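Local coordinates for protein (superoxide dismutase) (Aquifex pyrophilus, PDB 1COJ) that destroys superoxide radicals by converting them to hydrogen peroxide and oxygen, using one iron ion in each subunit of a homotetramer, at residues S20-E25 with Y169-K174. Numbering follows the deposited sequence.
Sequences SNEQIE and YYVDYK
Chi1 of 74° tucks Ser-20 OG in beside both its backbone N and its carbonyl carbon, while in Asp-172 chi1 of -67° places the carboxylate anti to the carbonyl carbon, facing that serine. The two residues meet as a two-point clamp: Ser-20 N donates to Asp-172 OD1 at 2.9 Å, 25° out of the carboxylate plane, and Ser-20 OG gives its proton to the syn lone pair of Asp-172 OD2 at 2.6 Å. Ser-20, the N-cap residue of helix 21-47, also accepts through OG from Gln-23 N (3.1 Å), the capping bond. Water 1 donates to both Glu-22 OE2 and Asp-172 OD2, bridging two acids whose oxygens stay 5.2 Å apart.

Gln-23 answers in the other direction. Its chain bends at chi2 and runs alongside Val-171, the two side chains pointing opposite ways, and OE1 accepts from Asp-172 N at 3.3 Å and, weakly, from Val-171 N at 2.8 Å, at the start of the short, weakly bonded helix around 170-173. Beside it, Val-171 CG1 packs on Glu-22 CG at 3.7 Å. An alanine in place of Asp-172 would probably leave Ser-20 N and OG without their acceptor and the helix cap less firmly oriented. Close to the iron ligands His-27 and His-167, the alpha-hairpin and C-terminal domains are thus tied by polar bonds: Asp-172 steadies the N-cap serine, Gln-23 OE1 takes two backbone N-H groups, and the shared water probably eases the repulsion between Glu-22 and Asp-172.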
loop_
_atom_site.group_PDB
_atom_site.type_symbol
_atom_site.label_atom_id
_atom_site.label_comp_id
_atom_site.label_asym_id
_atom_site.label_seq_id
_atom_site.Cartn_x
_atom_site.Cartn_y
_atom_site.Cartn_z
ATOM N N SER A 20 -12.194 -9.165 27.503
ATOM C CA SER A 20 -12.642 -8.292 28.576
ATOM C C SER A 20 -13.323 -6.997 28.163
ATOM O O SER A 20 -13.203 -6.542 27.020
ATOM C CB SER A 20 -11.465 -7.953 29.483
ATOM O OG SER A 20 -10.591 -7.031 28.852
ATOM N N ASN A 21 -14.013 -6.387 29.126
ATOM C CA ASN A 21 -14.696 -5.115 28.900
ATOM C C ASN A 21 -13.641 -4.037 28.757
ATOM O O ASN A 21 -13.833 -3.049 28.046
ATOM C CB ASN A 21 -15.632 -4.778 30.069
ATOM C CG ASN A 21 -16.797 -5.733 30.173
ATOM O OD1 ASN A 21 -17.395 -5.915 31.233
ATOM N ND2 ASN A 21 -17.179 -6.287 29.052
ATOM N N GLU A 22 -12.515 -4.248 29.431
ATOM C CA GLU A 22 -11.399 -3.318 29.384
ATOM C C GLU A 22 -10.865 -3.247 27.955
ATOM O O GLU A 22 -10.429 -2.193 27.502
ATOM C CB GLU A 22 -10.290 -3.773 30.338
ATOM C CG GLU A 22 -9.108 -2.808 30.432
ATOM C CD GLU A 22 -7.998 -3.279 31.371
ATOM O OE1 GLU A 22 -7.131 -2.447 31.722
ATOM O OE2 GLU A 22 -7.978 -4.470 31.757
ATOM N N GLN A 23 -10.885 -4.380 27.262
ATOM C CA GLN A 23 -10.425 -4.461 25.880
ATOM C C GLN A 23 -11.459 -3.841 24.936
ATOM O O GLN A 23 -11.112 -3.097 24.010
ATOM C CB GLN A 23 -10.178 -5.928 25.504
ATOM C CG GLN A 23 -9.788 -6.170 24.054
ATOM C CD GLN A 23 -8.473 -5.528 23.687
ATOM O OE1 GLN A 23 -7.408 -6.113 23.876
ATOM N NE2 GLN A 23 -8.538 -4.310 23.171
ATOM N N ILE A 24 -12.728 -4.143 25.187
ATOM C CA ILE A 24 -13.827 -3.637 24.374
ATOM C C ILE A 24 -13.984 -2.115 24.425
ATOM O O ILE A 24 -14.224 -1.477 23.397
ATOM C CB ILE A 24 -15.168 -4.294 24.794
ATOM C CG1 ILE A 24 -15.144 -5.797 24.497
ATOM C CG2 ILE A 24 -16.347 -3.617 24.100
ATOM C CD1 ILE A 24 -15.012 -6.145 23.026
ATOM N N GLU A 25 -13.812 -1.536 25.610
ATOM C CA GLU A 25 -13.984 -0.098 25.804
ATOM C C GLU A 25 -13.269 0.819 24.802
ATOM O O GLU A 25 -13.929 1.540 24.046
ATOM C CB GLU A 25 -13.647 0.291 27.254
ATOM C CG GLU A 25 -14.041 1.722 27.647
ATOM C CD GLU A 25 -15.553 1.949 27.715
ATOM O OE1 GLU A 25 -15.974 3.118 27.864
ATOM O OE2 GLU A 25 -16.323 0.967 27.631
ATOM N N TYR A 169 -6.756 -6.801 20.383
ATOM C CA TYR A 169 -6.377 -7.803 21.384
ATOM C C TYR A 169 -5.221 -7.455 22.326
ATOM O O TYR A 169 -4.954 -8.196 23.279
ATOM C CB TYR A 169 -6.053 -9.126 20.675
ATOM C CG TYR A 169 -4.917 -9.035 19.670
ATOM C CD1 TYR A 169 -3.594 -9.227 20.065
ATOM C CD2 TYR A 169 -5.164 -8.735 18.328
ATOM C CE1 TYR A 169 -2.542 -9.120 19.153
ATOM C CE2 TYR A 169 -4.118 -8.627 17.406
ATOM C CZ TYR A 169 -2.810 -8.818 17.826
ATOM O OH TYR A 169 -1.769 -8.678 16.931
ATOM N N TYR A 170 -4.554 -6.329 22.093
ATOM C CA TYR A 170 -3.412 -5.962 22.921
ATOM C C TYR A 170 -3.646 -5.780 24.414
ATOM O O TYR A 170 -2.752 -6.057 25.213
ATOM C CB TYR A 170 -2.675 -4.750 22.350
ATOM C CG TYR A 170 -1.207 -5.026 22.183
ATOM C CD1 TYR A 170 -0.729 -5.724 21.073
ATOM C CD2 TYR A 170 -0.302 -4.662 23.175
ATOM C CE1 TYR A 170 0.613 -6.054 20.972
ATOM C CE2 TYR A 170 1.018 -4.981 23.084
ATOM C CZ TYR A 170 1.484 -5.679 21.992
ATOM O OH TYR A 170 2.819 -6.037 21.949
ATOM N N VAL A 171 -4.834 -5.331 24.800
ATOM C CA VAL A 171 -5.132 -5.136 26.217
ATOM C C VAL A 171 -5.150 -6.480 26.956
ATOM O O VAL A 171 -4.559 -6.611 28.026
ATOM C CB VAL A 171 -6.493 -4.410 26.420
ATOM C CG1 VAL A 171 -6.841 -4.328 27.908
ATOM C CG2 VAL A 171 -6.444 -3.012 25.805
ATOM N N ASP A 172 -5.781 -7.483 26.353
ATOM C CA ASP A 172 -5.895 -8.802 26.963
ATOM C C ASP A 172 -4.742 -9.758 26.725
ATOM O O ASP A 172 -4.308 -10.448 27.644
ATOM C CB ASP A 172 -7.173 -9.501 26.492
ATOM C CG ASP A 172 -8.430 -8.829 26.991
ATOM O OD1 ASP A 172 -9.491 -9.043 26.374
ATOM O OD2 ASP A 172 -8.366 -8.092 27.995
ATOM N N TYR A 173 -4.247 -9.803 25.495
ATOM C CA TYR A 173 -3.200 -10.753 25.140
ATOM C C TYR A 173 -1.862 -10.201 24.702
ATOM O O TYR A 173 -0.947 -10.973 24.404
ATOM C CB TYR A 173 -3.730 -11.672 24.040
ATOM C CG TYR A 173 -4.990 -12.400 24.433
ATOM C CD1 TYR A 173 -4.933 -13.540 25.230
ATOM C CD2 TYR A 173 -6.245 -11.932 24.041
ATOM C CE1 TYR A 173 -6.091 -14.200 25.630
ATOM C CE2 TYR A 173 -7.414 -12.589 24.438
ATOM C CZ TYR A 173 -7.326 -13.723 25.233
ATOM O OH TYR A 173 -8.463 -14.396 25.625
ATOM N N LYS A 174 -1.734 -8.881 24.673
ATOM C CA LYS A 174 -0.501 -8.247 24.229
ATOM C C LYS A 174 -0.164 -8.794 22.835
ATOM O O LYS A 174 -1.035 -8.835 21.975
ATOM C CB LYS A 174 0.629 -8.479 25.239
ATOM C CG LYS A 174 0.430 -7.738 26.559
ATOM C CD LYS A 174 1.574 -8.010 27.521
ATOM C CE LYS A 174 1.422 -7.231 28.821
ATOM N NZ LYS A 174 0.198 -7.614 29.584
HETATM O O HOH W 1 -8.071 -7.181 30.651
#